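PDB 6E0O: cGAS/DncV-like nucleotidyltransferase in E. coli homolog, which synthesizes cyclic nucleotide second messengers, probably cyclic di-AMP and cyclic di-GMP, in response to phage infection as part of a CBASS antiviral system. Local coordinates for residues 6-9 against 10-13; 189-192 against 193-196; 96-99 against 100-104; 118-122 against 123-127; 19-22 against 23-26. All coordinates share one frame; numbering follows the deposited sequence. Where two conformers were deposited one is given.

Overall arrangement
From the N terminus, interaction 1 lies on helix 5-11 and interaction 5 on the first turns of helix 21-38, the next helix in the chain. Interaction 3 begins helix 98-113, which leads into strand 117-119 and the hairpin of interaction 4; interaction 2 follows on helix 188-205. Each contact is local, so none nests in or crosses another, and only interaction 4 closes a loop, the turn between strands 117-119 and 124-126. Two pairs touch. S12 O, in the segment 10-13, lies 2.8 Å from R194 NH1 of helix 188-205, and K102 NZ of interaction 3 lies 2.9 Å from K120 O of interaction 4. Interactions 2 and 4 lie on opposite sides of the chain's centre, about 28 Å apart between centres.

Interaction 1: residues 6-9 against 10-13; sequences QQLI and NWSR
Q6 and N10 are joined through the backbone first: N10 N donates to Q6 O, and W11 N to Q7 O, both i to i+4 bonds of helix 5-11 with N-H...O angles near 160°. S12 N has two acceptors, with a weak bond to L8 O and a second, at 3.1 Å, to I9 O, standing well above the plane of that carbonyl. The S12 hydroxyl also donates to I9 O, OG lying 2.6 Å away, so this one oxygen is gripped by two donors from the same residue. OG stands between the backbone N and the carbonyl carbon of S12 (chi1 77°), which points it back at I9 O. One turn earlier, the amides of Q6 and N10 meet with their planes 45° apart. Q6 NE2 donates to N10 OD1 at 3.0 Å; OD1 lies in the plane of the Q6 amide, whereas NE2 stands above the N10 carbonyl plane. R13 folds back alongside I9, whose CG2 lies over one face of the guanidinium, 3.4 Å from NH2. On another side, L8 CD2 approaches W11 CE3 at 4.0 Å, while Q7 O sits over one face of the indole, toward the rim near CG. A serine hydroxyl returning to the carbonyl three residues back is a familiar feature of helices, here on the segment that packs against helix 188-205, where S12 O accepts from R194.

Interaction 2: residues 189-192 against 193-196; sequences YKRM and VRIL
Y189 and V193 make the apolar contact at the start of this pair of turns: CG2 of V193 comes obliquely to the ring, 3.7 Å from Y189 CE1. Farther along, M192 and I195 lie side by side, with M192 CE 3.8 Å from I195 CD1. Bends at chi2 (-63°) and chi3 (131°) carry that methyl round toward the isoleucine. Helix 236-252 packs against both residues through L240, whereas V223 of helix 216-224 touches Y189 and V193, so neighbouring helices bury these two pairs. K190 and R194 are buried as well, K190 CB lying over one face of the R194 guanidinium, 3.7 Å from NH2. The frame is an unbroken alpha-helix, part of helix 188-205: V193 N, R194 N, I195 N and L196 N each bind the carbonyl four residues back, the last reaching M192 O at 3.0 Å. R191 forms the solvent side and remains partly exposed. Its CG meets R194 NH1 at 3.5 Å, but the two guanidinium planes are 43° apart and R191 NE stays 4.5 Å from that nitrogen. R194 NE is held by N53 O, and K190 NZ is directed away to N52 O.

Interaction 3: residues 96-99 against 100-104; sequences YNFD and ELKAD
Y96 presents the edge of its ring to D104: carboxylate oxygen OD2 lies in the ring plane, and the phenol OH donates to it at 3.1 Å. This contact lies beside the capping box that N97 and E100 form at the start of helix 98-113. The Y96 ring and D104 carboxylate planes are 32° apart, and OD2 is approached on its anti side. L101 CD1 comes obliquely to the same ring, 3.9 Å from Y96 CE2, and Y68 meets it from elsewhere in the fold. The F98 ring likewise receives two oblique neighbours, L101 CD2 and, at 3.8 Å from F98 CE2, K102 CD. In the box itself, the N97 side chain stands between N and C of its own backbone (chi1 57°) and turns OD1 toward the first turn, where E100 N donates to it at 3.0 Å and 164°. The reciprocal bond runs from N97 N to E100 OE1, although the position of that oxygen is uncertain. Regular helical bonding follows at once, L101 N to N97 O and K102 N to F98 O. L101 continues inward onto M66 and P139, linking the helix start to the sheet. Extended along its whole length, K102 sends its ammonium past F98 to a salt bridge between K102 NZ and D162 OD1.

Interaction 4: residues 118-122 against 123-127; sequences ERKNK and CIQVN. With nucleotides of chain B.
K122 and C123 lie at the turn of a beta hairpin that borders the nucleotide site, with K122 touching the bound nucleotide. Its chain, extended beyond CG, delivers NZ to OP1 of nucleotide A2 of chain B, a hydrogen bond of 3.2 Å; nearer the backbone, K122 CB lies 3.6 Å from the sugar O4' of that nucleotide. K122 and N121 probably contribute to binding ATP. Behind the turn, strands 117-119 and 124-126 pair antiparallel. E118 and Q125 form a hydrogen-bonded pair, E118 N to Q125 O and Q125 N to E118 O, each 2.8 Å long, while R119 and I124 are the adjacent non-hydrogen-bonded pair. Toward the loop, K120 N still reaches C123 O at 2.9 Å. On the face carrying E118 and Q125, K120 bends at chi2 (-66°) and brings NZ to E118 OE2, a 2.9 Å salt bridge met nearly head-on to the oxygen. That bend also sets K120 CE against the Q125 amide, 3.7 Å from NE2. The other face carries R119 CG against I124 CD1 at 3.9 Å; R119 then forms a salt bridge with D162, and I124 packs on L109 of helix 98-113. The C123 side chain touches D136, a probable magnesium ligand. C123 N is buried with no partner in the model.

Interaction 5: residues 19-22 against 23-26; sequences EDLK and CQNA
L21 CG is anti to its own nitrogen (chi1 171°), and the bend at chi2 (61°) then brings CD1 to the N25 amide. The leucine methyl comes obliquely against that amide, L21 CD1 lying 3.6 Å from N25 OD1 and 3.8 Å from ND2. This is the opening turn of helix 21-38, with D20 in the N-cap position. The D20 side chain makes no capping bond here; its OD2 instead accepts from T17 N, ahead of the helix. The D20 carbonyl is held by the turn that follows, since Q24 N donates to its oxygen in an almost straight bond of 3.0 Å and 174°, and C23 N adds a weak one. From there, N25 N binds L21 O at 2.8 Å and A26 N binds K22 O from well above the carbonyl plane. In the conformer described, Q24 runs back extended across this first turn, its CG 3.3 Å from D20 O. C23 and A26 face inward and pack on I133, and the C23 side chain is close to that of Y50, which probably takes part in GTP binding. The N25 amide nitrogen is engaged elsewhere, ND2 donating to N131 O.

Interaction 1: residues 6-9 against 10-13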
# COMPACT_ATOMS: atom_id res chain seq x y z
N GLN A 6 -19.64 10.96 -13.65
CA GLN A 6 -20.02 9.58 -13.35
C GLN A 6 -18.87 8.61 -13.59
O GLN A 6 -18.70 7.64 -12.84
CB GLN A 6 -21.24 9.17 -14.16
CG GLN A 6 -21.74 7.79 -13.78
CD GLN A 6 -22.20 7.73 -12.34
OE1 GLN A 6 -23.04 8.53 -11.92
NE2 GLN A 6 -21.64 6.80 -11.58
N GLN A 7 -18.07 8.83 -14.64
CA GLN A 7 -16.93 7.95 -14.87
C GLN A 7 -15.93 8.04 -13.72
O GLN A 7 -15.37 7.02 -13.30
CB GLN A 7 -16.28 8.28 -16.22
CG GLN A 7 -17.11 7.83 -17.42
CD GLN A 7 -16.51 8.26 -18.75
OE1 GLN A 7 -16.45 9.45 -19.06
NE2 GLN A 7 -16.08 7.28 -19.54
N LEU A 8 -15.71 9.25 -13.20
CA LEU A 8 -14.81 9.39 -12.06
C LEU A 8 -15.37 8.67 -10.84
O LEU A 8 -14.63 8.02 -10.10
CB LEU A 8 -14.58 10.86 -11.73
CG LEU A 8 -13.86 11.70 -12.78
CD1 LEU A 8 -13.66 13.12 -12.25
CD2 LEU A 8 -12.55 11.08 -13.18
N ILE A 9 -16.68 8.79 -10.61
CA ILE A 9 -17.30 8.06 -9.51
C ILE A 9 -17.07 6.56 -9.67
O ILE A 9 -16.72 5.86 -8.72
CB ILE A 9 -18.80 8.40 -9.40
CG1 ILE A 9 -18.96 9.87 -9.00
CG2 ILE A 9 -19.48 7.47 -8.41
CD1 ILE A 9 -20.38 10.39 -9.10
N ASN A 10 -17.27 6.04 -10.89
CA ASN A 10 -17.07 4.61 -11.10
C ASN A 10 -15.64 4.20 -10.79
O ASN A 10 -15.40 3.18 -10.14
CB ASN A 10 -17.43 4.24 -12.54
CG ASN A 10 -18.90 4.42 -12.84
OD1 ASN A 10 -19.72 4.56 -11.93
ND2 ASN A 10 -19.25 4.40 -14.12
N TRP A 11 -14.67 5.00 -11.24
CA TRP A 11 -13.27 4.68 -10.99
C TRP A 11 -12.90 4.81 -9.52
O TRP A 11 -11.86 4.28 -9.11
CB TRP A 11 -12.37 5.64 -11.74
CG TRP A 11 -12.21 5.36 -13.18
CD1 TRP A 11 -12.56 4.23 -13.86
CD2 TRP A 11 -11.62 6.24 -14.13
NE1 TRP A 11 -12.22 4.36 -15.19
CE2 TRP A 11 -11.64 5.59 -15.38
CE3 TRP A 11 -11.07 7.52 -14.05
CZ2 TRP A 11 -11.15 6.18 -16.53
CZ3 TRP A 11 -10.58 8.10 -15.19
CH2 TRP A 11 -10.61 7.43 -16.42
N SER A 12 -13.68 5.53 -8.74
CA SER A 12 -13.36 5.76 -7.34
C SER A 12 -13.77 4.60 -6.45
O SER A 12 -13.46 4.64 -5.26
CB SER A 12 -14.05 7.04 -6.85
OG SER A 12 -15.42 6.80 -6.63
N ARG A 13 -14.46 3.60 -6.98
CA ARG A 13 -14.97 2.52 -6.15
C ARG A 13 -13.92 1.43 -5.95
O ARG A 13 -13.14 1.14 -6.85
CB ARG A 13 -16.21 1.90 -6.82
CG ARG A 13 -17.37 2.87 -6.98
CD ARG A 13 -17.96 3.18 -5.61
NE ARG A 13 -19.08 4.11 -5.62
CZ ARG A 13 -19.00 5.41 -5.33
NH1 ARG A 13 -17.83 5.96 -5.02
NH2 ARG A 13 -20.10 6.16 -5.35

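Interaction 2: residues 189-192 against 193-196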
# COMPACT_ATOMS: atom_id res chain seq x y z
N TYR A 189 -10.93 11.18 0.23
CA TYR A 189 -9.49 10.90 0.23
C TYR A 189 -9.19 9.58 -0.49
O TYR A 189 -8.43 9.53 -1.47
CB TYR A 189 -8.92 10.91 1.66
CG TYR A 189 -7.56 10.24 1.73
CD1 TYR A 189 -6.50 10.71 0.96
CD2 TYR A 189 -7.35 9.12 2.52
CE1 TYR A 189 -5.28 10.07 0.98
CE2 TYR A 189 -6.12 8.48 2.54
CZ TYR A 189 -5.10 8.96 1.78
OH TYR A 189 -3.88 8.31 1.80
N LYS A 190 -9.80 8.48 -0.04
CA LYS A 190 -9.48 7.19 -0.66
C LYS A 190 -10.07 7.08 -2.06
O LYS A 190 -9.50 6.41 -2.91
CB LYS A 190 -9.92 6.02 0.22
CG LYS A 190 -9.08 5.89 1.48
CD LYS A 190 -9.39 4.65 2.28
CE LYS A 190 -8.50 4.58 3.51
NZ LYS A 190 -8.83 3.36 4.30
N ARG A 191 -11.21 7.74 -2.30
CA ARG A 191 -11.79 7.74 -3.64
C ARG A 191 -10.86 8.40 -4.65
O ARG A 191 -10.70 7.91 -5.77
CB ARG A 191 -13.17 8.38 -3.60
CG ARG A 191 -14.15 7.45 -2.92
CD ARG A 191 -15.50 8.05 -2.70
NE ARG A 191 -16.27 7.16 -1.83
CZ ARG A 191 -17.51 7.40 -1.43
NH1 ARG A 191 -18.12 8.50 -1.83
NH2 ARG A 191 -18.11 6.55 -0.62
N MET A 192 -10.20 9.49 -4.24
CA MET A 192 -9.23 10.15 -5.11
C MET A 192 -7.97 9.29 -5.29
O MET A 192 -7.43 9.22 -6.40
CB MET A 192 -8.88 11.52 -4.53
CG MET A 192 -10.04 12.50 -4.59
SD MET A 192 -10.56 12.88 -6.29
CE MET A 192 -12.33 12.65 -6.19
N VAL A 193 -7.52 8.62 -4.23
CA VAL A 193 -6.41 7.67 -4.37
C VAL A 193 -6.77 6.63 -5.42
O VAL A 193 -5.97 6.30 -6.30
CB VAL A 193 -6.07 7.02 -3.02
CG1 VAL A 193 -5.15 5.81 -3.22
CG2 VAL A 193 -5.45 8.02 -2.07
N ARG A 194 -7.97 6.06 -5.31
CA ARG A 194 -8.37 5.02 -6.25
C ARG A 194 -8.41 5.55 -7.68
O ARG A 194 -7.95 4.87 -8.61
CB ARG A 194 -9.70 4.41 -5.83
CG ARG A 194 -9.60 3.65 -4.52
CD ARG A 194 -10.94 2.97 -4.19
NE ARG A 194 -11.09 2.78 -2.75
CZ ARG A 194 -12.03 3.35 -2.00
NH1 ARG A 194 -12.94 4.16 -2.52
NH2 ARG A 194 -12.06 3.10 -0.70
N ILE A 195 -8.96 6.75 -7.89
CA ILE A 195 -8.98 7.31 -9.24
C ILE A 195 -7.56 7.42 -9.79
O ILE A 195 -7.29 7.07 -10.94
CB ILE A 195 -9.69 8.67 -9.26
CG1 ILE A 195 -11.19 8.51 -9.04
CG2 ILE A 195 -9.42 9.38 -10.59
CD1 ILE A 195 -11.89 9.82 -8.71
N LEU A 196 -6.65 7.95 -8.98
CA LEU A 196 -5.28 8.13 -9.45
C LEU A 196 -4.57 6.80 -9.67
O LEU A 196 -3.72 6.71 -10.56
CB LEU A 196 -4.50 9.04 -8.49
CG LEU A 196 -4.98 10.50 -8.53
CD1 LEU A 196 -4.28 11.29 -7.42
CD2 LEU A 196 -4.72 11.17 -9.86

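Interaction 3: residues 96-99 against 100-104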
# COMPACT_ATOMS: atom_id res chain seq x y z
N TYR A 96 18.00 -16.35 16.15
CA TYR A 96 17.04 -16.59 15.07
C TYR A 96 16.97 -15.36 14.17
O TYR A 96 16.27 -14.38 14.47
CB TYR A 96 15.67 -16.93 15.65
CG TYR A 96 14.67 -17.48 14.64
CD1 TYR A 96 14.90 -18.69 13.99
CD2 TYR A 96 13.50 -16.80 14.36
CE1 TYR A 96 13.98 -19.19 13.08
CE2 TYR A 96 12.58 -17.30 13.47
CZ TYR A 96 12.83 -18.49 12.82
OH TYR A 96 11.91 -18.99 11.92
N ASN A 97 17.69 -15.43 13.06
CA ASN A 97 17.89 -14.29 12.18
C ASN A 97 16.89 -14.29 11.03
O ASN A 97 16.14 -15.25 10.82
CB ASN A 97 19.31 -14.32 11.62
CG ASN A 97 19.62 -15.61 10.89
OD1 ASN A 97 19.11 -15.85 9.80
ND2 ASN A 97 20.45 -16.45 11.50
N PHE A 98 16.92 -13.21 10.25
CA PHE A 98 15.89 -13.05 9.24
C PHE A 98 16.01 -14.08 8.12
O PHE A 98 15.00 -14.56 7.60
CB PHE A 98 15.88 -11.65 8.64
CG PHE A 98 14.75 -11.47 7.68
CD1 PHE A 98 13.47 -11.29 8.15
CD2 PHE A 98 14.94 -11.61 6.32
CE1 PHE A 98 12.41 -11.20 7.28
CE2 PHE A 98 13.89 -11.52 5.45
CZ PHE A 98 12.63 -11.31 5.93
N ASP A 99 17.24 -14.43 7.72
CA ASP A 99 17.39 -15.40 6.64
C ASP A 99 16.71 -16.71 7.00
O ASP A 99 16.01 -17.30 6.17
CB ASP A 99 18.87 -15.67 6.37
CG ASP A 99 19.57 -14.50 5.75
OD1 ASP A 99 18.89 -13.63 5.16
OD2 ASP A 99 20.82 -14.45 5.83
N GLU A 100 16.89 -17.17 8.24
CA GLU A 100 16.24 -18.39 8.70
C GLU A 100 14.73 -18.22 8.72
O GLU A 100 13.99 -19.13 8.33
CB GLU A 100 16.73 -18.75 10.10
CG GLU A 100 18.18 -19.07 10.25
CD GLU A 100 18.56 -19.19 11.72
OE1 GLU A 100 19.08 -18.21 12.29
OE2 GLU A 100 18.28 -20.25 12.32
N LEU A 101 14.25 -17.07 9.21
CA LEU A 101 12.81 -16.83 9.23
C LEU A 101 12.22 -16.94 7.83
O LEU A 101 11.20 -17.61 7.63
CB LEU A 101 12.50 -15.46 9.83
CG LEU A 101 11.01 -15.09 9.82
CD1 LEU A 101 10.19 -16.02 10.70
CD2 LEU A 101 10.83 -13.65 10.28
N LYS A 102 12.83 -16.27 6.85
CA LYS A 102 12.26 -16.27 5.51
C LYS A 102 12.33 -17.66 4.89
O LYS A 102 11.39 -18.09 4.22
CB LYS A 102 12.93 -15.21 4.64
CG LYS A 102 12.29 -15.06 3.29
CD LYS A 102 12.76 -13.81 2.57
CE LYS A 102 12.11 -13.66 1.22
NZ LYS A 102 12.66 -12.48 0.50
N ALA A 103 13.43 -18.37 5.11
CA ALA A 103 13.54 -19.73 4.59
C ALA A 103 12.50 -20.65 5.22
O ALA A 103 11.89 -21.48 4.54
CB ALA A 103 14.94 -20.28 4.84
N ASP A 104 12.28 -20.52 6.53
CA ASP A 104 11.29 -21.34 7.21
C ASP A 104 9.89 -21.00 6.74
O ASP A 104 9.03 -21.89 6.62
CB ASP A 104 11.41 -21.15 8.72
CG ASP A 104 12.66 -21.78 9.30
OD1 ASP A 104 13.37 -22.52 8.58
OD2 ASP A 104 12.93 -21.53 10.50

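Interaction 4: residues 118-122 against 123-127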
# COMPACT_ATOMS: atom_id res chain seq x y z
N GLU A 118 6.71 -19.07 -4.81
CA GLU A 118 7.85 -18.46 -5.48
C GLU A 118 8.46 -17.42 -4.55
O GLU A 118 7.79 -16.46 -4.15
CB GLU A 118 7.43 -17.80 -6.79
CG GLU A 118 6.77 -18.76 -7.77
CD GLU A 118 6.36 -18.09 -9.07
OE1 GLU A 118 5.78 -18.77 -9.93
OE2 GLU A 118 6.62 -16.87 -9.22
N ARG A 119 9.73 -17.59 -4.21
CA ARG A 119 10.42 -16.60 -3.40
C ARG A 119 10.65 -15.34 -4.23
O ARG A 119 11.09 -15.41 -5.38
CB ARG A 119 11.75 -17.16 -2.92
CG ARG A 119 12.52 -16.18 -2.10
CD ARG A 119 13.67 -16.85 -1.41
NE ARG A 119 14.48 -15.90 -0.65
CZ ARG A 119 14.96 -16.15 0.56
NH1 ARG A 119 14.69 -17.30 1.16
NH2 ARG A 119 15.69 -15.23 1.18
N LYS A 120 10.36 -14.20 -3.63
CA LYS A 120 10.58 -12.90 -4.24
C LYS A 120 11.52 -12.07 -3.37
O LYS A 120 11.88 -12.47 -2.26
CB LYS A 120 9.25 -12.16 -4.47
CG LYS A 120 8.24 -12.95 -5.28
CD LYS A 120 8.69 -13.17 -6.71
CE LYS A 120 7.71 -14.09 -7.43
NZ LYS A 120 8.10 -14.35 -8.84
N ASN A 121 11.89 -10.89 -3.87
CA ASN A 121 12.90 -10.08 -3.19
C ASN A 121 12.46 -9.67 -1.79
O ASN A 121 13.28 -9.64 -0.86
CB ASN A 121 13.21 -8.85 -4.04
CG ASN A 121 14.42 -8.10 -3.54
OD1 ASN A 121 15.41 -8.69 -3.12
ND2 ASN A 121 14.35 -6.77 -3.59
N LYS A 122 11.17 -9.35 -1.62
CA LYS A 122 10.67 -8.78 -0.37
C LYS A 122 9.58 -9.63 0.26
O LYS A 122 9.01 -9.21 1.28
CB LYS A 122 10.16 -7.35 -0.59
CG LYS A 122 11.24 -6.36 -0.97
CD LYS A 122 10.70 -4.95 -1.14
CE LYS A 122 11.72 -4.05 -1.81
NZ LYS A 122 11.16 -2.70 -2.10
N CYS A 123 9.28 -10.80 -0.28
CA CYS A 123 8.17 -11.61 0.21
C CYS A 123 8.29 -13.01 -0.36
O CYS A 123 9.18 -13.30 -1.17
CB CYS A 123 6.84 -10.98 -0.19
SG CYS A 123 6.53 -10.95 -1.98
N ILE A 124 7.38 -13.88 0.06
CA ILE A 124 7.16 -15.18 -0.56
C ILE A 124 5.80 -15.11 -1.25
O ILE A 124 4.78 -14.89 -0.60
CB ILE A 124 7.18 -16.33 0.46
CG1 ILE A 124 8.45 -16.34 1.32
CG2 ILE A 124 6.99 -17.63 -0.30
CD1 ILE A 124 9.73 -16.56 0.58
N GLN A 125 5.78 -15.29 -2.56
CA GLN A 125 4.53 -15.26 -3.31
C GLN A 125 3.91 -16.64 -3.32
O GLN A 125 4.60 -17.64 -3.55
CB GLN A 125 4.80 -14.80 -4.74
CG GLN A 125 3.58 -14.61 -5.59
CD GLN A 125 3.95 -14.02 -6.94
OE1 GLN A 125 3.97 -14.72 -7.94
NE2 GLN A 125 4.27 -12.73 -6.96
N VAL A 126 2.61 -16.69 -3.07
CA VAL A 126 1.83 -17.91 -3.20
C VAL A 126 0.82 -17.66 -4.32
O VAL A 126 -0.17 -16.95 -4.13
CB VAL A 126 1.13 -18.30 -1.89
CG1 VAL A 126 0.39 -19.61 -2.10
CG2 VAL A 126 2.13 -18.40 -0.73
N ASN A 127 1.08 -18.23 -5.49
CA ASN A 127 0.24 -17.99 -6.64
C ASN A 127 -1.15 -18.56 -6.41
O ASN A 127 -1.31 -19.66 -5.85
CB ASN A 127 0.88 -18.60 -7.88
CG ASN A 127 2.13 -17.85 -8.28
OD1 ASN A 127 3.18 -18.45 -8.50
ND2 ASN A 127 2.02 -16.54 -8.38
P A B 2 7.12 -3.94 -4.10
OP1 A B 2 8.35 -3.61 -3.33
OP2 A B 2 7.25 -4.58 -5.44
O5' A B 2 6.23 -4.91 -3.20
C5' A B 2 6.53 -6.30 -3.09
C4' A B 2 5.97 -6.89 -1.81
O4' A B 2 6.72 -6.36 -0.69
C3' A B 2 4.50 -6.57 -1.54
O3' A B 2 3.87 -7.67 -0.89
C2' A B 2 4.58 -5.38 -0.59
O2' A B 2 3.47 -5.23 0.27
C1' A B 2 5.86 -5.67 0.19
N9 A B 2 6.54 -4.45 0.63
C8 A B 2 7.27 -3.59 -0.15
N7 A B 2 7.77 -2.57 0.51
C5 A B 2 7.33 -2.78 1.81
C6 A B 2 7.51 -2.04 3.00
N6 A B 2 8.21 -0.91 3.10
N1 A B 2 6.94 -2.55 4.11
C2 A B 2 6.24 -3.67 4.05
N3 A B 2 5.99 -4.45 2.99
C4 A B 2 6.58 -3.94 1.90

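Interaction 5: residues 19-22 against 23-26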
# COMPACT_ATOMS: atom_id res chain seq x y z
N GLU A 19 -13.92 -8.74 1.52
CA GLU A 19 -15.16 -9.52 1.51
C GLU A 19 -15.14 -10.58 0.42
O GLU A 19 -15.96 -11.50 0.46
CB GLU A 19 -16.36 -8.61 1.28
CG GLU A 19 -16.64 -7.65 2.41
CD GLU A 19 -16.75 -8.36 3.74
OE1 GLU A 19 -17.87 -8.76 4.12
OE2 GLU A 19 -15.69 -8.53 4.40
N ASP A 20 -14.24 -10.47 -0.55
CA ASP A 20 -14.26 -11.38 -1.68
C ASP A 20 -13.93 -12.80 -1.24
O ASP A 20 -12.99 -13.03 -0.49
CB ASP A 20 -13.25 -10.94 -2.73
CG ASP A 20 -13.60 -9.62 -3.37
OD1 ASP A 20 -14.78 -9.20 -3.26
OD2 ASP A 20 -12.71 -9.00 -3.97
N LEU A 21 -14.71 -13.75 -1.76
CA LEU A 21 -14.50 -15.15 -1.41
C LEU A 21 -13.07 -15.60 -1.71
O LEU A 21 -12.45 -16.31 -0.90
CB LEU A 21 -15.49 -16.02 -2.18
CG LEU A 21 -15.30 -17.53 -2.12
CD1 LEU A 21 -15.42 -18.02 -0.69
CD2 LEU A 21 -16.31 -18.24 -3.02
N LYS A 22 -12.53 -15.20 -2.86
CA LYS A 22 -11.19 -15.65 -3.23
C LYS A 22 -10.12 -15.02 -2.35
O LYS A 22 -9.05 -15.60 -2.17
CB LYS A 22 -10.93 -15.37 -4.72
CG LYS A 22 -11.71 -16.28 -5.67
CD LYS A 22 -11.49 -15.93 -7.14
CE LYS A 22 -10.10 -16.31 -7.64
NZ LYS A 22 -9.92 -15.96 -9.09
N CYS A 23 -10.39 -13.83 -1.78
CA CYS A 23 -9.47 -13.24 -0.82
C CYS A 23 -9.53 -14.00 0.50
O CYS A 23 -8.49 -14.38 1.05
CB CYS A 23 -9.80 -11.77 -0.61
SG CYS A 23 -8.70 -10.94 0.57
N GLN A 24 -10.74 -14.21 1.02
CA GLN A 24 -10.91 -15.00 2.23
C GLN A 24 -10.24 -16.36 2.10
O GLN A 24 -9.55 -16.81 3.02
CB GLN A 24 -12.41 -15.17 2.52
CG GLN A 24 -13.15 -13.85 2.75
CD GLN A 24 -14.66 -14.04 2.89
OE1 GLN A 24 -15.19 -15.09 2.54
NE2 GLN A 24 -15.34 -13.02 3.40
N ASN A 25 -10.42 -17.02 0.96
CA ASN A 25 -9.84 -18.35 0.76
C ASN A 25 -8.32 -18.30 0.85
O ASN A 25 -7.69 -19.15 1.48
CB ASN A 25 -10.26 -18.94 -0.58
CG ASN A 25 -11.69 -19.41 -0.58
OD1 ASN A 25 -12.33 -19.54 0.47
ND2 ASN A 25 -12.22 -19.68 -1.77
N ALA A 26 -7.71 -17.31 0.20
CA ALA A 26 -6.26 -17.18 0.28
C ALA A 26 -5.81 -16.98 1.72
O ALA A 26 -4.86 -17.63 2.19
CB ALA A 26 -5.77 -16.03 -0.60